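Local coordinates for acetone carboxylase alpha subunit (Xanthobacter autotrophicus Py2, PDB 5M45), which forms the alpha subunit of its enzyme, belongs to the hydantoinase B/oxoprolinase family and carries a manganese ion, at residues Y758-I762 against S763-D767; Y345-H348 against Q349-T353; E250-E254 against E255-A259. All coordinates share one frame; numbering follows the deposited sequence.

How the contacts relate
From the N terminus, contact 3 comes first, then contact 2, then contact 1. They run in series: none nests in or crosses another, and each is local, within ten consecutive residues. Contact 3 is the junction where helix 227-255 ends and helix 257-282 begins, beside helix 54-75 and strand 153-162. Contact 2 starts helix 349-361 after the loop that follows strand 330-333. Contact 1 closes a short turn in the C-terminal tail, against a second subunit. Contacts 1 and 2 have centres about 18 Å apart, and the tail joins them: Thr770 touches Ile762, while Gln772 and Phe773 bond to Gln349. Contact 3 is remote, its centre about 37 Å from that of contact 2.

Contact 1: residues Y758-I762 against S763-D767. With MG (magnesium ion), chain Q.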
ATOM      1  N   TYR A 758      23.326   9.813  -3.833  1.00 20.58           N
ATOM      2  CA  TYR A 758      22.402  10.097  -2.743  1.00 19.24           C
ATOM      3  C   TYR A 758      21.512   8.896  -2.444  1.00 18.26           C
ATOM      4  O   TYR A 758      20.812   8.400  -3.333  1.00 18.01           O
ATOM      5  CB  TYR A 758      21.578  11.339  -3.068  1.00 19.22           C
ATOM      6  CG  TYR A 758      22.430  12.579  -3.082  1.00 20.11           C
ATOM      7  CD1 TYR A 758      23.124  12.981  -4.241  1.00 20.01           C
ATOM      8  CD2 TYR A 758      22.631  13.319  -1.904  1.00 20.41           C
ATOM      9  CE1 TYR A 758      23.962  14.097  -4.222  1.00 20.38           C
ATOM     10  CE2 TYR A 758      23.455  14.414  -1.891  1.00 20.67           C
ATOM     11  CZ  TYR A 758      24.107  14.803  -3.053  1.00 20.88           C
ATOM     12  OH  TYR A 758      24.862  15.943  -2.983  1.00 22.25           O
ATOM     13  N   SER A 759      21.554   8.439  -1.186  1.00 17.30           N
ATOM     14  CA  SER A 759      20.732   7.311  -0.730  1.00 17.01           C
ATOM     15  C   SER A 759      20.390   7.470   0.775  1.00 16.35           C
ATOM     16  O   SER A 759      21.136   8.105   1.510  1.00 15.92           O
ATOM     17  CB  SER A 759      21.463   5.993  -1.004  1.00 17.08           C
ATOM     18  OG  SER A 759      22.718   6.023  -0.349  1.00 18.20           O
ATOM     19  N   MET A 760      19.258   6.935   1.200  1.00 15.42           N
ATOM     20  CA  MET A 760      18.815   7.012   2.595  1.00 15.49           C
ATOM     21  C   MET A 760      18.350   5.628   3.050  1.00 14.85           C
ATOM     22  O   MET A 760      17.329   5.117   2.579  1.00 13.77           O
ATOM     23  CB  MET A 760      17.693   8.048   2.717  1.00 16.41           C
ATOM     24  CG  MET A 760      17.221   8.356   4.126  1.00 17.37           C
ATOM     25  SD  MET A 760      15.638   9.318   4.188  1.00 18.84           S
ATOM     26  CE  MET A 760      15.688   9.831   5.908  1.00 19.82           C
ATOM     27  N   ASP A 761      19.114   5.032   3.959  1.00 14.60           N
ATOM     28  CA  ASP A 761      18.830   3.696   4.490  1.00 14.62           C
ATOM     29  C   ASP A 761      17.638   3.672   5.465  1.00 14.30           C
ATOM     30  O   ASP A 761      17.361   4.659   6.139  1.00 14.42           O
ATOM     31  CB  ASP A 761      20.088   3.116   5.168  1.00 14.88           C
ATOM     32  CG  ASP A 761      19.939   1.633   5.499  1.00 15.18           C
ATOM     33  OD1 ASP A 761      19.960   0.816   4.557  1.00 15.79           O
ATOM     34  OD2 ASP A 761      19.757   1.278   6.705  1.00 15.84           O
ATOM     35  N   ILE A 762      16.937   2.541   5.537  1.00 14.47           N
ATOM     36  CA  ILE A 762      15.827   2.365   6.485  1.00 14.60           C
ATOM     37  C   ILE A 762      16.233   2.617   7.954  1.00 15.13           C
ATOM     38  O   ILE A 762      15.431   3.111   8.736  1.00 14.43           O
ATOM     39  CB  ILE A 762      15.123   1.003   6.316  1.00 14.44           C
ATOM     40  CG1 ILE A 762      13.800   0.946   7.112  1.00 14.76           C
ATOM     41  CG2 ILE A 762      16.018  -0.174   6.730  1.00 14.50           C
ATOM     42  CD1 ILE A 762      12.790   2.022   6.750  1.00 14.70           C
ATOM     43  N   SER A 763      17.483   2.313   8.322  1.00 16.13           N
ATOM     44  CA  SER A 763      17.946   2.578   9.700  1.00 17.36           C
ATOM     45  C   SER A 763      18.054   4.066  10.071  1.00 17.91           C
ATOM     46  O   SER A 763      18.205   4.363  11.243  1.00 19.24           O
ATOM     47  CB  SER A 763      19.290   1.897   9.975  1.00 18.35           C
ATOM     48  OG  SER A 763      20.284   2.428   9.061  1.00 19.48           O
ATOM     49  N   GLU A 764      17.976   4.979   9.101  1.00 17.85           N
ATOM     50  CA  GLU A 764      17.926   6.414   9.361  1.00 18.68           C
ATOM     51  C   GLU A 764      16.550   6.898   9.856  1.00 18.32           C
ATOM     52  O   GLU A 764      16.447   8.014  10.313  1.00 18.99           O
ATOM     53  CB  GLU A 764      18.384   7.228   8.116  1.00 19.44           C
ATOM     54  CG  GLU A 764      19.839   6.888   7.739  1.00 20.49           C
ATOM     55  CD  GLU A 764      20.305   7.488   6.432  1.00 21.65           C
ATOM     56  OE1 GLU A 764      20.096   8.712   6.301  1.00 24.43           O
ATOM     57  OE2 GLU A 764      20.858   6.755   5.530  1.00 21.56           O
ATOM     58  N   LEU A 765      15.483   6.094   9.749  1.00 17.63           N
ATOM     59  CA  LEU A 765      14.187   6.534  10.261  1.00 17.00           C
ATOM     60  C   LEU A 765      14.099   6.347  11.787  1.00 17.00           C
ATOM     61  O   LEU A 765      14.834   5.510  12.350  1.00 16.34           O
ATOM     62  CB  LEU A 765      13.044   5.807   9.551  1.00 16.88           C
ATOM     63  CG  LEU A 765      12.833   6.065   8.051  1.00 16.49           C
ATOM     64  CD1 LEU A 765      11.535   5.433   7.570  1.00 16.62           C
ATOM     65  CD2 LEU A 765      12.822   7.529   7.654  1.00 16.60           C
ATOM     66  N   PRO A 766      13.219   7.104  12.469  1.00 16.75           N
ATOM     67  CA  PRO A 766      13.277   7.060  13.950  1.00 17.05           C
ATOM     68  C   PRO A 766      12.878   5.713  14.554  1.00 16.91           C
ATOM     69  O   PRO A 766      11.928   5.063  14.050  1.00 16.50           O
ATOM     70  CB  PRO A 766      12.251   8.134  14.374  1.00 17.51           C
ATOM     71  CG  PRO A 766      12.172   9.071  13.177  1.00 17.49           C
ATOM     72  CD  PRO A 766      12.317   8.166  11.985  1.00 16.86           C
ATOM     73  N   ASP A 767      13.571   5.312  15.624  1.00 16.84           N
ATOM     74  CA  ASP A 767      13.286   4.065  16.386  1.00 17.03           C
ATOM     75  C   ASP A 767      13.537   2.751  15.593  1.00 16.73           C
ATOM     76  O   ASP A 767      13.120   1.695  16.052  1.00 16.72           O
ATOM     77  CB  ASP A 767      11.840   4.070  16.949  1.00 17.32           C
ATOM     78  CG  ASP A 767      11.591   2.985  18.050  1.00 17.81           C
ATOM     79  OD1 ASP A 767      12.486   2.853  18.953  1.00 18.12           O
ATOM     80  OD2 ASP A 767      10.509   2.300  18.017  1.00 17.33           O
TER
HETATM   81 MG    MG Q 805      18.714   3.213  13.367  1.00 18.94          MG
HETATM   82  O   HOH W   1      22.794   8.474   3.663  1.00 43.29           O
HETATM   83  O   HOH W   2      17.200   4.943  13.839  1.00 22.37           O
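Ser763 is gripped by the carboxylate of Asp761, two residues back. With chi1 at -169°, Asp761 CG points opposite the backbone N and OD2 comes to Ser763. There OD2 takes two bonds. Ser763 N donates over 3.0 Å from above the carboxylate plane. Ser763 OG donates over 2.7 Å to the anti lone pair of OD2. The other oxygen, OD1, forms a salt bridge with Lys384. Ser763 O binds a magnesium ion at 2.5 Å.

Glu764 turns back along the preceding residues. Its backbone N bonds to Asp761 O, the first rung of the 3-10 turn. Its extended side chain brings OE2 to Asp761 N, which donates over 2.9 Å from 60° above the carboxylate plane. OE1 rests 3.6 Å from Met760 CG. A water donates both to Ser759 O and to Glu764 OE2, and bridges them.

Leu765 N donates to Ile762 O, the second rung. Its two methyl branches divide the apolar contacts: CD1 lies 3.7 Å from Ile762 CD1, and CD2 lies 4.1 Å from Met760 CE. Leu765 O accepts from a second water, itself a ligand of the magnesium ion.

Ile762 packs on Arg222 and Leu765 on Gln221 of the second subunit, so the turn meets the subunit interface. Just after it, Asp767 forms a salt bridge with Arg214 of that subunit. The bond from Ser763 N to Asp761 OD2 defines an Asx turn. It opens a short 3-10 turn in which Ser763 O, together with Val768 O, binds magnesium.

Contact 2: residues Y345-H348 against Q349-T353; sequences YNAH and QVSFT
His348 takes the N-cap position and bonds to the first turn of the helix through both its ring and its carbonyl. CG anti to the backbone N (chi1 -172°) lays the imidazole beside the first helical residues. Val350 N then donates to ND1 over 3.1 Å, at the ring edge and only 10° out of plane. Val350 CG2 packs 3.7 Å from CE1, with the two side chains alongside each other. The side chain of Val350 is about 5 Å from the bound 3,6,9,12,15-pentaoxaheptadecan-1-ol, and Phe773, on which it packs, lines the ligand's pocket. His348 O accepts from Phe352 N over 2.9 Å in a nearly straight bond.

Gln349 sets its CG 3.9 Å from His348 CE1. Its amide, turned 48° from the imidazole, reaches the C-terminal tail: OE1 accepts from Phe773 N, and NE2 bonds to Gln772 OE1.

Ser351 turns its hydroxyl back to the cap. OG lies 3.2 Å from His348 O, and 3.8 Å from Ala347 CB.

The turn is buried where the loop after strand 330-333 enters helix 349-361. Ala347 and Phe352 lean on Leu404 of helix 401-422.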
ATOM      1  N   TYR A 345      14.037  -5.941  -9.059  1.00 11.22           N
ATOM      2  CA  TYR A 345      15.027  -7.057  -8.973  1.00 11.03           C
ATOM      3  C   TYR A 345      16.023  -6.906  -7.809  1.00 11.06           C
ATOM      4  O   TYR A 345      16.952  -7.750  -7.668  1.00 11.10           O
ATOM      5  CB  TYR A 345      15.767  -7.281 -10.351  1.00 11.08           C
ATOM      6  CG  TYR A 345      14.803  -7.094 -11.532  1.00 11.10           C
ATOM      7  CD1 TYR A 345      13.602  -7.804 -11.582  1.00 11.01           C
ATOM      8  CD2 TYR A 345      15.099  -6.223 -12.592  1.00 11.23           C
ATOM      9  CE1 TYR A 345      12.686  -7.603 -12.588  1.00 11.12           C
ATOM     10  CE2 TYR A 345      14.173  -6.016 -13.626  1.00 11.35           C
ATOM     11  CZ  TYR A 345      12.975  -6.700 -13.625  1.00 11.25           C
ATOM     12  OH  TYR A 345      12.028  -6.470 -14.603  1.00 11.54           O
ATOM     13  N   ASN A 346      15.853  -5.890  -6.960  1.00 10.94           N
ATOM     14  CA  ASN A 346      16.711  -5.677  -5.813  1.00 10.95           C
ATOM     15  C   ASN A 346      16.485  -6.714  -4.699  1.00 10.98           C
ATOM     16  O   ASN A 346      15.422  -7.380  -4.663  1.00 10.81           O
ATOM     17  CB  ASN A 346      16.483  -4.258  -5.253  1.00 11.01           C
ATOM     18  CG  ASN A 346      16.658  -3.192  -6.323  1.00 11.10           C
ATOM     19  OD1 ASN A 346      17.772  -2.935  -6.763  1.00 11.15           O
ATOM     20  ND2 ASN A 346      15.551  -2.612  -6.796  1.00 11.08           N
ATOM     21  N   ALA A 347      17.454  -6.854  -3.791  1.00 10.95           N
ATOM     22  CA  ALA A 347      17.331  -7.821  -2.711  1.00 11.16           C
ATOM     23  C   ALA A 347      17.777  -7.278  -1.336  1.00 11.43           C
ATOM     24  O   ALA A 347      17.645  -6.041  -1.061  1.00 11.72           O
ATOM     25  CB  ALA A 347      18.055  -9.140  -3.123  1.00 11.05           C
ATOM     26  N   HIS A 348      18.196  -8.165  -0.440  1.00 11.61           N
ATOM     27  CA  HIS A 348      18.514  -7.829   0.944  1.00 11.85           C
ATOM     28  C   HIS A 348      19.529  -8.854   1.426  1.00 11.92           C
ATOM     29  O   HIS A 348      19.574  -9.976   0.880  1.00 11.84           O
ATOM     30  CB  HIS A 348      17.233  -7.877   1.780  1.00 11.93           C
ATOM     31  CG  HIS A 348      17.360  -7.363   3.183  1.00 12.07           C
ATOM     32  ND1 HIS A 348      17.879  -8.123   4.202  1.00 12.18           N
ATOM     33  CD2 HIS A 348      16.932  -6.213   3.761  1.00 12.26           C
ATOM     34  CE1 HIS A 348      17.826  -7.444   5.342  1.00 12.39           C
ATOM     35  NE2 HIS A 348      17.242  -6.286   5.102  1.00 12.38           N
ATOM     36  N   GLN A 349      20.349  -8.482   2.408  1.00 11.94           N
ATOM     37  CA  GLN A 349      21.373  -9.395   2.929  1.00 12.26           C
ATOM     38  C   GLN A 349      20.787 -10.744   3.408  1.00 12.25           C
ATOM     39  O   GLN A 349      21.382 -11.790   3.193  1.00 12.67           O
ATOM     40  CB  GLN A 349      22.266  -8.696   3.991  1.00 12.50           C
ATOM     41  CG  GLN A 349      21.588  -8.415   5.336  1.00 12.78           C
ATOM     42  CD  GLN A 349      22.588  -7.818   6.335  1.00 13.31           C
ATOM     43  OE1 GLN A 349      23.055  -8.490   7.234  1.00 13.26           O
ATOM     44  NE2 GLN A 349      22.922  -6.563   6.153  1.00 13.63           N
ATOM     45  N   VAL A 350      19.632 -10.722   4.049  1.00 12.25           N
ATOM     46  CA  VAL A 350      18.954 -11.928   4.526  1.00 12.22           C
ATOM     47  C   VAL A 350      18.497 -12.847   3.382  1.00 11.98           C
ATOM     48  O   VAL A 350      18.781 -14.054   3.420  1.00 11.91           O
ATOM     49  CB  VAL A 350      17.735 -11.585   5.435  1.00 12.45           C
ATOM     50  CG1 VAL A 350      16.935 -12.833   5.757  1.00 12.56           C
ATOM     51  CG2 VAL A 350      18.175 -10.884   6.734  1.00 12.64           C
ATOM     52  N   SER A 351      17.761 -12.321   2.396  1.00 11.55           N
ATOM     53  CA  SER A 351      17.313 -13.166   1.290  1.00 11.32           C
ATOM     54  C   SER A 351      18.504 -13.697   0.454  1.00 11.28           C
ATOM     55  O   SER A 351      18.489 -14.848   0.030  1.00 10.68           O
ATOM     56  CB  SER A 351      16.301 -12.428   0.403  1.00 11.22           C
ATOM     57  OG  SER A 351      16.847 -11.223  -0.156  1.00 11.21           O
ATOM     58  N   PHE A 352      19.518 -12.848   0.227  1.00 11.31           N
ATOM     59  CA  PHE A 352      20.685 -13.282  -0.507  1.00 11.51           C
ATOM     60  C   PHE A 352      21.440 -14.438   0.176  1.00 11.65           C
ATOM     61  O   PHE A 352      21.714 -15.460  -0.464  1.00 11.75           O
ATOM     62  CB  PHE A 352      21.648 -12.113  -0.772  1.00 11.68           C
ATOM     63  CG  PHE A 352      22.813 -12.476  -1.671  1.00 11.77           C
ATOM     64  CD1 PHE A 352      22.647 -12.502  -3.042  1.00 11.85           C
ATOM     65  CD2 PHE A 352      24.024 -12.807  -1.143  1.00 11.92           C
ATOM     66  CE1 PHE A 352      23.712 -12.866  -3.885  1.00 11.87           C
ATOM     67  CE2 PHE A 352      25.118 -13.130  -1.983  1.00 12.19           C
ATOM     68  CZ  PHE A 352      24.947 -13.183  -3.347  1.00 12.04           C
ATOM     69  N   THR A 353      21.746 -14.299   1.458  1.00 11.86           N
ATOM     70  CA  THR A 353      22.490 -15.322   2.206  1.00 11.86           C
ATOM     71  C   THR A 353      21.641 -16.587   2.536  1.00 12.02           C
ATOM     72  O   THR A 353      22.182 -17.735   2.560  1.00 12.06           O
ATOM     73  CB  THR A 353      23.128 -14.754   3.480  1.00 12.01           C
ATOM     74  OG1 THR A 353      22.125 -14.253   4.372  1.00 11.97           O
ATOM     75  CG2 THR A 353      24.159 -13.654   3.144  1.00 11.98           C
TER

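Contact 3: residues E250-E254 against E255-A259; sequences EVVAE and EGIEA
Glu255 and Gly256 close the last turn of helix 227-255 with backbone hydrogen bonds to Val251 and Val252. Glu255 N donates to Val251 O over 2.9 Å, a straight helical bond. Gly256 N donates to Val252 O over 2.8 Å. This second bond is more bent, its donor tilted from the carbonyl plane. It comes just where the chain leaves the helix.

The apolar contact bridges the break. Val252 CG1 lies 3.9 Å from Ile257 CB, so a side chain of the ending helix touches the first residue of the next. Both residues also pack on Trp162 of strand 153-162.

Two carboxylates make the charged part. Glu254 and Glu255 lie side by side and point the same way, with their planes 25° apart. Glu254 is extended, while Glu255 bends at chi2 (-57°), which folds its carboxylate back beside its neighbour. Glu255 OE2 sits 3.5 Å from Glu254 CG and 4.0 Å from Glu254 OE1. Two like charges this close would be expected to repel each other. Each has a basic partner on helix 54-75: Glu254 OE1 forms a salt bridge with Arg63, and Glu255 OE2 one with Lys59. These pairs probably offset the repulsion. Val251 and Glu255 also touch apolar parts of that helix, at Leu60 and Leu56.

Gly256 is the first residue beyond the helix and has a positive phi of 93°. A residue with no CB suits this conformation, since the carbonyl O of Glu255 crowds the place where one would stand. The same glycine is the N-cap position of helix 257-282. The motif is thus two successive helices joined through a single glycine.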
ATOM      1  N   GLU A 250       2.286 -30.964  23.434  1.00 21.57           N
ATOM      2  CA  GLU A 250       2.184 -32.390  23.728  1.00 22.23           C
ATOM      3  C   GLU A 250       3.540 -33.032  24.018  1.00 21.47           C
ATOM      4  O   GLU A 250       3.662 -33.829  24.950  1.00 20.91           O
ATOM      5  CB  GLU A 250       1.483 -33.146  22.578  1.00 23.53           C
ATOM      6  CG  GLU A 250      -0.036 -32.917  22.555  1.00 25.06           C
ATOM      7  CD  GLU A 250      -0.750 -33.266  21.255  1.00 26.80           C
ATOM      8  OE1 GLU A 250      -0.099 -33.691  20.268  1.00 28.98           O
ATOM      9  OE2 GLU A 250      -2.009 -33.074  21.209  1.00 29.29           O
ATOM     10  N   VAL A 251       4.540 -32.690  23.215  1.00 20.35           N
ATOM     11  CA  VAL A 251       5.912 -33.187  23.390  1.00 20.06           C
ATOM     12  C   VAL A 251       6.486 -32.731  24.721  1.00 19.62           C
ATOM     13  O   VAL A 251       7.075 -33.536  25.441  1.00 19.71           O
ATOM     14  CB  VAL A 251       6.818 -32.781  22.188  1.00 19.72           C
ATOM     15  CG1 VAL A 251       8.281 -33.007  22.478  1.00 20.09           C
ATOM     16  CG2 VAL A 251       6.410 -33.575  20.949  1.00 19.56           C
ATOM     17  N   VAL A 252       6.301 -31.463  25.069  1.00 19.14           N
ATOM     18  CA  VAL A 252       6.762 -30.956  26.362  1.00 19.72           C
ATOM     19  C   VAL A 252       6.042 -31.663  27.534  1.00 20.67           C
ATOM     20  O   VAL A 252       6.678 -32.053  28.518  1.00 20.28           O
ATOM     21  CB  VAL A 252       6.613 -29.423  26.460  1.00 19.46           C
ATOM     22  CG1 VAL A 252       6.869 -28.932  27.896  1.00 19.61           C
ATOM     23  CG2 VAL A 252       7.567 -28.744  25.474  1.00 19.19           C
ATOM     24  N   ALA A 253       4.724 -31.819  27.433  1.00 21.59           N
ATOM     25  CA  ALA A 253       3.935 -32.532  28.463  1.00 22.98           C
ATOM     26  C   ALA A 253       4.459 -33.944  28.654  1.00 24.27           C
ATOM     27  O   ALA A 253       4.622 -34.375  29.769  1.00 24.77           O
ATOM     28  CB  ALA A 253       2.467 -32.564  28.097  1.00 23.06           C
ATOM     29  N   GLU A 254       4.725 -34.655  27.567  1.00 25.79           N
ATOM     30  CA  GLU A 254       5.205 -36.033  27.638  1.00 27.53           C
ATOM     31  C   GLU A 254       6.689 -36.206  28.069  1.00 26.04           C
ATOM     32  O   GLU A 254       6.972 -37.085  28.859  1.00 26.07           O
ATOM     33  CB  GLU A 254       4.947 -36.786  26.330  1.00 30.51           C
ATOM     34  CG  GLU A 254       5.459 -38.242  26.420  1.00 35.10           C
ATOM     35  CD  GLU A 254       4.996 -39.173  25.299  1.00 40.09           C
ATOM     36  OE1 GLU A 254       4.725 -38.653  24.196  1.00 45.42           O
ATOM     37  OE2 GLU A 254       4.935 -40.432  25.531  1.00 42.77           O
ATOM     38  N   GLU A 255       7.621 -35.417  27.531  1.00 24.67           N
ATOM     39  CA  GLU A 255       9.076 -35.600  27.802  1.00 24.15           C
ATOM     40  C   GLU A 255       9.691 -34.626  28.788  1.00 22.79           C
ATOM     41  O   GLU A 255      10.840 -34.826  29.219  1.00 22.26           O
ATOM     42  CB  GLU A 255       9.891 -35.526  26.508  1.00 25.07           C
ATOM     43  CG  GLU A 255       9.434 -36.422  25.377  1.00 26.16           C
ATOM     44  CD  GLU A 255       9.397 -37.910  25.765  1.00 27.92           C
ATOM     45  OE1 GLU A 255      10.128 -38.343  26.694  1.00 29.37           O
ATOM     46  OE2 GLU A 255       8.661 -38.676  25.143  1.00 28.50           O
ATOM     47  N   GLY A 256       8.954 -33.576  29.142  1.00 21.37           N
ATOM     48  CA  GLY A 256       9.420 -32.576  30.096  1.00 21.08           C
ATOM     49  C   GLY A 256      10.090 -31.397  29.423  1.00 20.37           C
ATOM     50  O   GLY A 256      10.761 -31.546  28.394  1.00 19.91           O
ATOM     51  N   ILE A 257       9.879 -30.228  29.997  1.00 20.34           N
ATOM     52  CA  ILE A 257      10.420 -28.974  29.459  1.00 20.50           C
ATOM     53  C   ILE A 257      11.956 -28.943  29.459  1.00 20.96           C
ATOM     54  O   ILE A 257      12.538 -28.379  28.539  1.00 20.27           O
ATOM     55  CB  ILE A 257       9.804 -27.714  30.170  1.00 20.39           C
ATOM     56  CG1 ILE A 257      10.275 -26.393  29.523  1.00 20.23           C
ATOM     57  CG2 ILE A 257      10.199 -27.645  31.654  1.00 20.69           C
ATOM     58  CD1 ILE A 257       9.909 -26.211  28.048  1.00 20.20           C
ATOM     59  N   GLU A 258      12.610 -29.575  30.428  1.00 22.51           N
ATOM     60  CA  GLU A 258      14.095 -29.498  30.507  1.00 24.52           C
ATOM     61  C   GLU A 258      14.762 -30.133  29.280  1.00 23.01           C
ATOM     62  O   GLU A 258      15.711 -29.569  28.732  1.00 22.30           O
ATOM     63  CB  GLU A 258      14.676 -30.186  31.755  1.00 27.79           C
ATOM     64  CG  GLU A 258      14.165 -29.646  33.080  1.00 32.30           C
ATOM     65  CD  GLU A 258      14.818 -28.366  33.442  1.00 36.17           C
ATOM     66  OE1 GLU A 258      15.873 -28.482  34.141  1.00 42.62           O
ATOM     67  OE2 GLU A 258      14.284 -27.274  33.094  1.00 39.07           O
ATOM     68  N   ALA A 259      14.270 -31.302  28.873  1.00 21.20           N
ATOM     69  CA  ALA A 259      14.787 -31.963  27.691  1.00 20.37           C
ATOM     70  C   ALA A 259      14.509 -31.150  26.406  1.00 19.68           C
ATOM     71  O   ALA A 259      15.406 -31.013  25.560  1.00 19.63           O
ATOM     72  CB  ALA A 259      14.209 -33.366  27.563  1.00 20.22           C
TER